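Side-chain contacts in RmpD (Hexulose-6-phosphate synthase) (Streptococcus mutans, PDB 3EXR), which belongs to the orotidine 5'-phosphate decarboxylase / HUMPS family and folds as a TIM barrel, an eight-stranded parallel barrel ringed by helices: residues K102-I107 with G112-E117; M86-S91 with K98-A103; T181-E186 with K213-R218. All coordinates share one frame; numbering follows the deposited sequence.

Contact 1: residues K102-I107 with G112-E117; sequences KAIEDI and GEIQVE
Ile104 and Glu105, in the last turns of helix 94-107, meet Gly112 to Ile114 where the chain re-enters the TIM barrel, so this is the second half of a beta-alpha-beta unit: the helix hands over to strand 113-117 through a short connection. Ile104 comes first and does most of the work. Its CB points at the strand, and with CG1 anti to the backbone N (chi1 -162°) the other branch, CG2, lies against the peptide between Gly112 and Glu113, 3.7 Å from Glu113 N. The same methyl lies 4.0 Å from Ile114 CD1, the outermost carbon of a side chain that bends back to meet it. The CG1 branch runs alongside the chain, CG1 at 4.0 Å from Gly112 CA and its terminal CD1 at 3.9 Å from Glu113 O, so one isoleucine spans three residues. Ala79 of the neighbouring helix 71-79 also packs on Ile104. Glu105 follows at the margin of the contact, where the two backbones come nearest, with 4.9 Å between Glu105 CA and Gly112 CA. Its CG touches Gly112 O, and beyond that carbon the extended chain carries the carboxylate to a salt bridge between OE2 and Arg101 NH1, a helical turn back. A water molecule ties the same oxygen to the start of the strand, donating to Glu105 OE2 at 2.6 Å and to Gly112 O at 2.8 Å.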
# COMPACT_ATOMS: atom_id res chain seq x y z
N LYS A 102 -7.99 -11.73 11.32
CA LYS A 102 -8.60 -11.83 12.65
C LYS A 102 -9.35 -10.55 13.01
O LYS A 102 -10.45 -10.61 13.55
CB LYS A 102 -7.56 -12.20 13.72
CG LYS A 102 -7.02 -13.64 13.60
CD LYS A 102 -6.04 -14.00 14.77
CE LYS A 102 -5.18 -15.28 14.44
NZ LYS A 102 -3.98 -15.49 15.34
N ALA A 103 -8.77 -9.39 12.68
CA ALA A 103 -9.41 -8.12 13.01
C ALA A 103 -10.68 -7.86 12.21
O ALA A 103 -11.67 -7.37 12.75
CB ALA A 103 -8.45 -6.96 12.86
N ILE A 104 -10.66 -8.19 10.91
CA ILE A 104 -11.82 -7.91 10.08
C ILE A 104 -12.96 -8.88 10.42
O ILE A 104 -14.11 -8.49 10.43
CB ILE A 104 -11.49 -7.82 8.55
CG1 ILE A 104 -12.63 -7.10 7.81
CG2 ILE A 104 -11.21 -9.18 7.99
CD1 ILE A 104 -12.20 -6.51 6.46
N GLU A 105 -12.60 -10.13 10.74
CA GLU A 105 -13.58 -11.13 11.19
C GLU A 105 -14.19 -10.77 12.54
O GLU A 105 -15.36 -11.05 12.79
CB GLU A 105 -12.95 -12.51 11.29
CG GLU A 105 -12.76 -13.18 9.95
CD GLU A 105 -12.07 -14.53 10.07
OE1 GLU A 105 -11.78 -14.98 11.20
OE2 GLU A 105 -11.78 -15.11 9.02
N ASP A 106 -13.40 -10.15 13.42
CA ASP A 106 -13.92 -9.78 14.74
C ASP A 106 -15.05 -8.76 14.63
O ASP A 106 -16.06 -8.86 15.34
CB ASP A 106 -12.80 -9.19 15.60
CG ASP A 106 -13.26 -8.92 17.01
OD1 ASP A 106 -13.70 -9.89 17.68
OD2 ASP A 106 -13.24 -7.77 17.49
N ILE A 107 -14.92 -7.80 13.72
CA ILE A 107 -15.93 -6.76 13.55
C ILE A 107 -17.06 -7.18 12.59
O ILE A 107 -18.23 -6.83 12.78
CB ILE A 107 -15.25 -5.42 13.10
CG1 ILE A 107 -14.58 -4.73 14.30
CG2 ILE A 107 -16.27 -4.49 12.40
CD1 ILE A 107 -15.52 -4.37 15.43
N GLY A 112 -16.49 -10.55 6.59
CA GLY A 112 -15.11 -10.08 6.68
C GLY A 112 -14.06 -11.00 6.09
O GLY A 112 -13.97 -12.17 6.47
N GLU A 113 -13.26 -10.48 5.15
CA GLU A 113 -12.24 -11.26 4.48
C GLU A 113 -11.07 -10.40 4.02
O GLU A 113 -11.24 -9.19 3.76
CB GLU A 113 -12.81 -11.90 3.21
CG GLU A 113 -13.81 -13.03 3.41
CD GLU A 113 -13.93 -13.90 2.18
OE1 GLU A 113 -12.89 -14.38 1.68
OE2 GLU A 113 -15.07 -14.07 1.71
N ILE A 114 -9.92 -11.06 3.88
CA ILE A 114 -8.73 -10.50 3.28
C ILE A 114 -8.58 -11.03 1.84
O ILE A 114 -8.94 -12.19 1.53
CB ILE A 114 -7.48 -10.82 4.14
CG1 ILE A 114 -7.68 -10.30 5.57
CG2 ILE A 114 -6.19 -10.26 3.53
CD1 ILE A 114 -7.96 -8.84 5.70
N GLN A 115 -8.09 -10.15 0.97
CA GLN A 115 -7.76 -10.49 -0.42
C GLN A 115 -6.30 -10.16 -0.64
O GLN A 115 -5.85 -9.08 -0.27
CB GLN A 115 -8.59 -9.63 -1.38
CG GLN A 115 -10.11 -9.61 -1.15
CD GLN A 115 -10.80 -8.74 -2.17
OE1 GLN A 115 -10.52 -7.53 -2.23
NE2 GLN A 115 -11.65 -9.35 -3.03
N VAL A 116 -5.57 -11.05 -1.31
CA VAL A 116 -4.17 -10.83 -1.61
C VAL A 116 -4.02 -10.20 -3.01
O VAL A 116 -4.37 -10.78 -4.05
CB VAL A 116 -3.33 -12.10 -1.56
CG1 VAL A 116 -1.85 -11.76 -1.79
CG2 VAL A 116 -3.48 -12.80 -0.21
N GLU A 117 -3.45 -9.00 -3.03
CA GLU A 117 -3.10 -8.27 -4.24
C GLU A 117 -1.77 -8.76 -4.80
O GLU A 117 -0.75 -8.71 -4.12
CB GLU A 117 -3.05 -6.75 -3.95
CG GLU A 117 -4.42 -6.07 -4.04
CD GLU A 117 -4.90 -5.78 -5.47
OE1 GLU A 117 -4.22 -6.20 -6.42
OE2 GLU A 117 -5.96 -5.14 -5.63
O HOH W 1 -12.15 -14.28 6.58

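Contact 2: residues M86-S91 with K98-A103; sequences MTCICS and KAARKA
This is a small, buried apolar contact between a barrel strand and the helix that follows it, the first half of the beta-alpha-beta unit formed by strand 85-89, helix 94-107 and strand 113-117. Three side chains make it: Met86 and Cys88, which alternate along the strand and both point outward from the barrel at the helix, and Ala100, whose single methyl points back at them. Met86 reaches across with its end, the CE methyl standing 4.0 Å from Ala100 CB. Its chain runs extended as far as SD, then turns at the last torsion (chi3 78°), which brings CE round to the alanine. From the next outward position on the strand, Cys88 SG approaches the same methyl at 4.2 Å. Ala100 CB thus faces two sulfur-bearing side chains at once. The backbones stay well apart, with 8.4 Å between Cys88 CA and Ala100 CA, and the side chains bridge the gap. Around this trio, between the barrel and its helices, Val74 and Ala75 of helix 71-79 pack on Met86, Cys67 of strand 60-67 touches both Met86 and Cys88, and Ile114 of strand 113-117 lies against Ala100.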
# COMPACT_ATOMS: atom_id res chain seq x y z
N MET A 86 -10.83 -6.43 2.63
CA MET A 86 -9.67 -5.55 2.57
C MET A 86 -8.54 -6.25 1.82
O MET A 86 -8.32 -7.46 1.99
CB MET A 86 -9.18 -5.17 3.96
CG MET A 86 -8.15 -4.06 3.93
SD MET A 86 -7.41 -3.63 5.50
CE MET A 86 -6.20 -4.95 5.76
N THR A 87 -7.80 -5.49 1.01
CA THR A 87 -6.61 -6.03 0.37
C THR A 87 -5.35 -5.94 1.23
O THR A 87 -5.10 -4.93 1.92
CB THR A 87 -6.34 -5.39 -1.01
OG1 THR A 87 -6.15 -3.98 -0.88
CG2 THR A 87 -7.53 -5.61 -1.98
N CYS A 88 -4.53 -6.99 1.14
CA CYS A 88 -3.14 -6.94 1.61
C CYS A 88 -2.27 -7.17 0.40
O CYS A 88 -2.59 -8.03 -0.45
CB CYS A 88 -2.85 -8.06 2.60
SG CYS A 88 -3.42 -7.81 4.28
N ILE A 89 -1.19 -6.41 0.31
CA ILE A 89 -0.18 -6.65 -0.72
C ILE A 89 0.45 -8.02 -0.44
O ILE A 89 0.58 -8.45 0.71
CB ILE A 89 0.85 -5.46 -0.75
CG1 ILE A 89 1.73 -5.51 -2.02
CG2 ILE A 89 1.67 -5.37 0.52
CD1 ILE A 89 0.91 -5.30 -3.31
N CYS A 90 0.85 -8.72 -1.49
CA CYS A 90 1.38 -10.07 -1.33
C CYS A 90 2.70 -10.11 -0.57
O CYS A 90 3.12 -11.17 -0.10
CB CYS A 90 1.51 -10.75 -2.70
SG CYS A 90 2.48 -9.81 -3.91
N SER A 91 3.37 -8.96 -0.48
CA SER A 91 4.59 -8.74 0.31
C SER A 91 4.38 -8.85 1.81
O SER A 91 5.34 -9.06 2.56
CB SER A 91 5.13 -7.31 0.06
OG SER A 91 5.38 -7.04 -1.29
N LYS A 98 -2.59 -12.73 8.84
CA LYS A 98 -3.44 -13.34 9.87
C LYS A 98 -4.02 -12.29 10.81
O LYS A 98 -5.20 -12.37 11.18
CB LYS A 98 -2.67 -14.38 10.69
CG LYS A 98 -2.55 -15.73 10.07
CD LYS A 98 -1.99 -16.72 11.11
CE LYS A 98 -1.75 -18.12 10.49
NZ LYS A 98 -0.50 -18.82 11.03
N ALA A 99 -3.21 -11.32 11.22
CA ALA A 99 -3.71 -10.29 12.14
C ALA A 99 -4.83 -9.48 11.50
O ALA A 99 -5.82 -9.13 12.15
CB ALA A 99 -2.58 -9.37 12.61
N ALA A 100 -4.70 -9.22 10.19
CA ALA A 100 -5.69 -8.46 9.44
C ALA A 100 -6.96 -9.28 9.33
O ALA A 100 -8.06 -8.77 9.58
CB ALA A 100 -5.15 -8.10 8.07
N ARG A 101 -6.82 -10.56 8.99
CA ARG A 101 -8.00 -11.44 8.91
C ARG A 101 -8.74 -11.53 10.25
O ARG A 101 -9.97 -11.44 10.28
CB ARG A 101 -7.65 -12.84 8.43
CG ARG A 101 -8.87 -13.73 8.36
CD ARG A 101 -8.62 -15.07 7.71
NE ARG A 101 -7.69 -15.89 8.46
CZ ARG A 101 -8.02 -16.68 9.48
NH1 ARG A 101 -9.28 -16.75 9.90
NH2 ARG A 101 -7.07 -17.42 10.07
N LYS A 102 -7.99 -11.73 11.32
CA LYS A 102 -8.60 -11.83 12.65
C LYS A 102 -9.35 -10.55 13.01
O LYS A 102 -10.45 -10.61 13.55
CB LYS A 102 -7.56 -12.20 13.72
CG LYS A 102 -7.02 -13.64 13.60
CD LYS A 102 -6.04 -14.00 14.77
CE LYS A 102 -5.18 -15.28 14.44
NZ LYS A 102 -3.98 -15.49 15.34
N ALA A 103 -8.77 -9.39 12.68
CA ALA A 103 -9.41 -8.12 13.01
C ALA A 103 -10.68 -7.86 12.21
O ALA A 103 -11.67 -7.37 12.75
CB ALA A 103 -8.45 -6.96 12.86

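Contact 3: residues T181-E186 with K213-R218; sequences TLKLFE and KDEIKR
The backbones approach most closely at Leu182 and Ile216, whose CA atoms are 7.2 Å apart, where the loop between strands 170-174 and 192-195 of the TIM barrel, with a short 3-10 turn at 183-185, lies against helix 205-220, near the end of the chain. Leu182 is the apolar centre. Its CD1 presses on the aliphatic part of Glu215, 3.6 Å from Glu215 CG, and meets Ile216 CG1 at 4.0 Å; the Leu182 and Glu215 side chains run alongside each other, pointing opposite ways. Phe193 of strand 192-195 also packs on both Leu182 and Ile216. The chain of Glu215 bends at chi2 (72°), so its carbons line the leucine while the carboxylate turns off toward Arg218, one turn along the helix. Arg218 holds it side-on in a salt bridge of two hydrogen bonds, NE to OE1 and NH2 to OE2, each 3.0 Å; the oxygens lie close to the guanidinium plane but are approached from above the carboxylate plane. Two bonds, one to each oxygen, probably limit the carboxylate's rotation. Lys183 NZ hydrogen-bonds to Asp180 O and stays beyond salt-bridge distance, 4.4 Å from Glu215 OE2. A water joins the two sides instead: it accepts from Lys183 N at 3.1 Å and from Lys183 NZ at 3.0 Å, and donates to Glu215 OE2 at 2.7 Å.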
# COMPACT_ATOMS: atom_id res chain seq x y z
N THR A 181 -14.89 -8.55 -24.20
CA THR A 181 -13.78 -9.47 -23.83
C THR A 181 -14.09 -10.49 -22.75
O THR A 181 -13.23 -11.30 -22.40
CB THR A 181 -12.49 -8.73 -23.43
OG1 THR A 181 -12.61 -8.17 -22.11
CG2 THR A 181 -12.16 -7.62 -24.40
N LEU A 182 -15.28 -10.44 -22.17
CA LEU A 182 -15.62 -11.44 -21.19
C LEU A 182 -15.53 -12.85 -21.79
O LEU A 182 -15.02 -13.73 -21.14
CB LEU A 182 -16.99 -11.20 -20.58
CG LEU A 182 -17.06 -10.06 -19.58
CD1 LEU A 182 -18.51 -9.66 -19.38
CD2 LEU A 182 -16.41 -10.44 -18.24
N LYS A 183 -15.96 -13.02 -23.04
CA LYS A 183 -15.92 -14.34 -23.69
C LYS A 183 -14.53 -15.01 -23.68
O LYS A 183 -14.44 -16.23 -23.71
CB LYS A 183 -16.52 -14.28 -25.12
CG LYS A 183 -15.74 -13.50 -26.15
CD LYS A 183 -16.38 -13.59 -27.54
CE LYS A 183 -17.73 -12.87 -27.61
NZ LYS A 183 -17.67 -11.43 -27.26
N LEU A 184 -13.45 -14.23 -23.57
CA LEU A 184 -12.09 -14.78 -23.40
C LEU A 184 -11.99 -15.73 -22.22
O LEU A 184 -11.16 -16.65 -22.21
CB LEU A 184 -11.07 -13.66 -23.11
CG LEU A 184 -10.95 -12.52 -24.10
CD1 LEU A 184 -9.96 -11.47 -23.56
CD2 LEU A 184 -10.54 -13.08 -25.43
N PHE A 185 -12.79 -15.45 -21.20
CA PHE A 185 -12.76 -16.17 -19.94
C PHE A 185 -13.71 -17.35 -19.88
O PHE A 185 -13.88 -17.95 -18.83
CB PHE A 185 -13.08 -15.21 -18.81
CG PHE A 185 -11.99 -14.18 -18.55
CD1 PHE A 185 -10.91 -14.47 -17.74
CD2 PHE A 185 -12.07 -12.92 -19.14
CE1 PHE A 185 -9.92 -13.49 -17.49
CE2 PHE A 185 -11.09 -11.96 -18.92
CZ PHE A 185 -10.01 -12.25 -18.10
N GLU A 186 -14.33 -17.69 -21.01
CA GLU A 186 -15.27 -18.81 -21.05
C GLU A 186 -14.61 -20.06 -20.46
O GLU A 186 -13.47 -20.38 -20.77
CB GLU A 186 -15.75 -19.05 -22.49
CG GLU A 186 -17.11 -19.77 -22.62
CD GLU A 186 -17.10 -21.24 -22.20
OE1 GLU A 186 -16.11 -21.93 -22.52
OE2 GLU A 186 -18.05 -21.71 -21.53
N LYS A 213 -22.83 -7.07 -16.75
CA LYS A 213 -23.42 -8.11 -15.92
C LYS A 213 -24.32 -9.05 -16.77
O LYS A 213 -24.36 -10.28 -16.50
CB LYS A 213 -24.15 -7.49 -14.72
CG LYS A 213 -24.70 -8.47 -13.72
CD LYS A 213 -23.64 -8.93 -12.74
CE LYS A 213 -24.06 -10.22 -12.06
NZ LYS A 213 -22.97 -10.79 -11.21
N ASP A 214 -25.00 -8.50 -17.79
CA ASP A 214 -25.82 -9.31 -18.70
C ASP A 214 -24.94 -10.37 -19.40
O ASP A 214 -25.35 -11.52 -19.59
CB ASP A 214 -26.48 -8.44 -19.78
CG ASP A 214 -27.66 -7.62 -19.29
OD1 ASP A 214 -28.22 -7.88 -18.21
OD2 ASP A 214 -28.08 -6.68 -20.01
N GLU A 215 -23.74 -9.98 -19.80
CA GLU A 215 -22.83 -10.87 -20.51
C GLU A 215 -22.23 -11.92 -19.57
O GLU A 215 -22.05 -13.08 -19.96
CB GLU A 215 -21.75 -10.06 -21.23
CG GLU A 215 -20.72 -10.90 -21.96
CD GLU A 215 -21.28 -11.57 -23.23
OE1 GLU A 215 -22.52 -11.52 -23.46
OE2 GLU A 215 -20.46 -12.14 -23.99
N ILE A 216 -21.90 -11.52 -18.34
CA ILE A 216 -21.55 -12.49 -17.30
C ILE A 216 -22.67 -13.54 -17.18
O ILE A 216 -22.40 -14.71 -17.18
CB ILE A 216 -21.31 -11.80 -15.93
CG1 ILE A 216 -20.03 -10.97 -15.96
CG2 ILE A 216 -21.27 -12.85 -14.83
CD1 ILE A 216 -19.84 -10.10 -14.68
N LYS A 217 -23.92 -13.09 -17.10
CA LYS A 217 -25.07 -14.00 -17.03
C LYS A 217 -25.18 -14.90 -18.26
O LYS A 217 -25.52 -16.09 -18.14
CB LYS A 217 -26.37 -13.21 -16.86
CG LYS A 217 -27.60 -14.05 -16.50
CD LYS A 217 -28.67 -13.16 -15.89
CE LYS A 217 -30.05 -13.80 -15.92
NZ LYS A 217 -31.04 -12.89 -15.24
N ARG A 218 -24.92 -14.36 -19.45
CA ARG A 218 -24.98 -15.22 -20.66
C ARG A 218 -23.95 -16.35 -20.62
O ARG A 218 -24.25 -17.51 -20.96
CB ARG A 218 -24.78 -14.38 -21.92
CG ARG A 218 -25.05 -15.13 -23.24
CD ARG A 218 -24.60 -14.36 -24.46
NE ARG A 218 -23.14 -14.19 -24.58
CZ ARG A 218 -22.29 -15.15 -24.96
NH1 ARG A 218 -22.71 -16.38 -25.26
NH2 ARG A 218 -20.99 -14.87 -25.06
O HOH W 2 -18.00 -11.15 -24.34

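Contacts 1 and 2 are two halves of one beta-alpha-beta unit: helix 94-107 supplies a side to each, the two share Lys102 and Ala103, and their centres are only 6 Å apart. Strands 85-89 and 113-117 are neighbours in the barrel, joined across the contacts by probable hydrogen bonds of 2.9 Å between Cys88 N and Gln115 O and between Glu117 N and Cys88 O. Contact 3 lies on the opposite side of the chain's centre, its centre about 29 Å from that of contact 1 and 30 Å from that of contact 2. Nearest atoms are about 14 Å and 18 Å away respectively, so contact 3 packs a different part of the barrel's outer layer, without touching the other two.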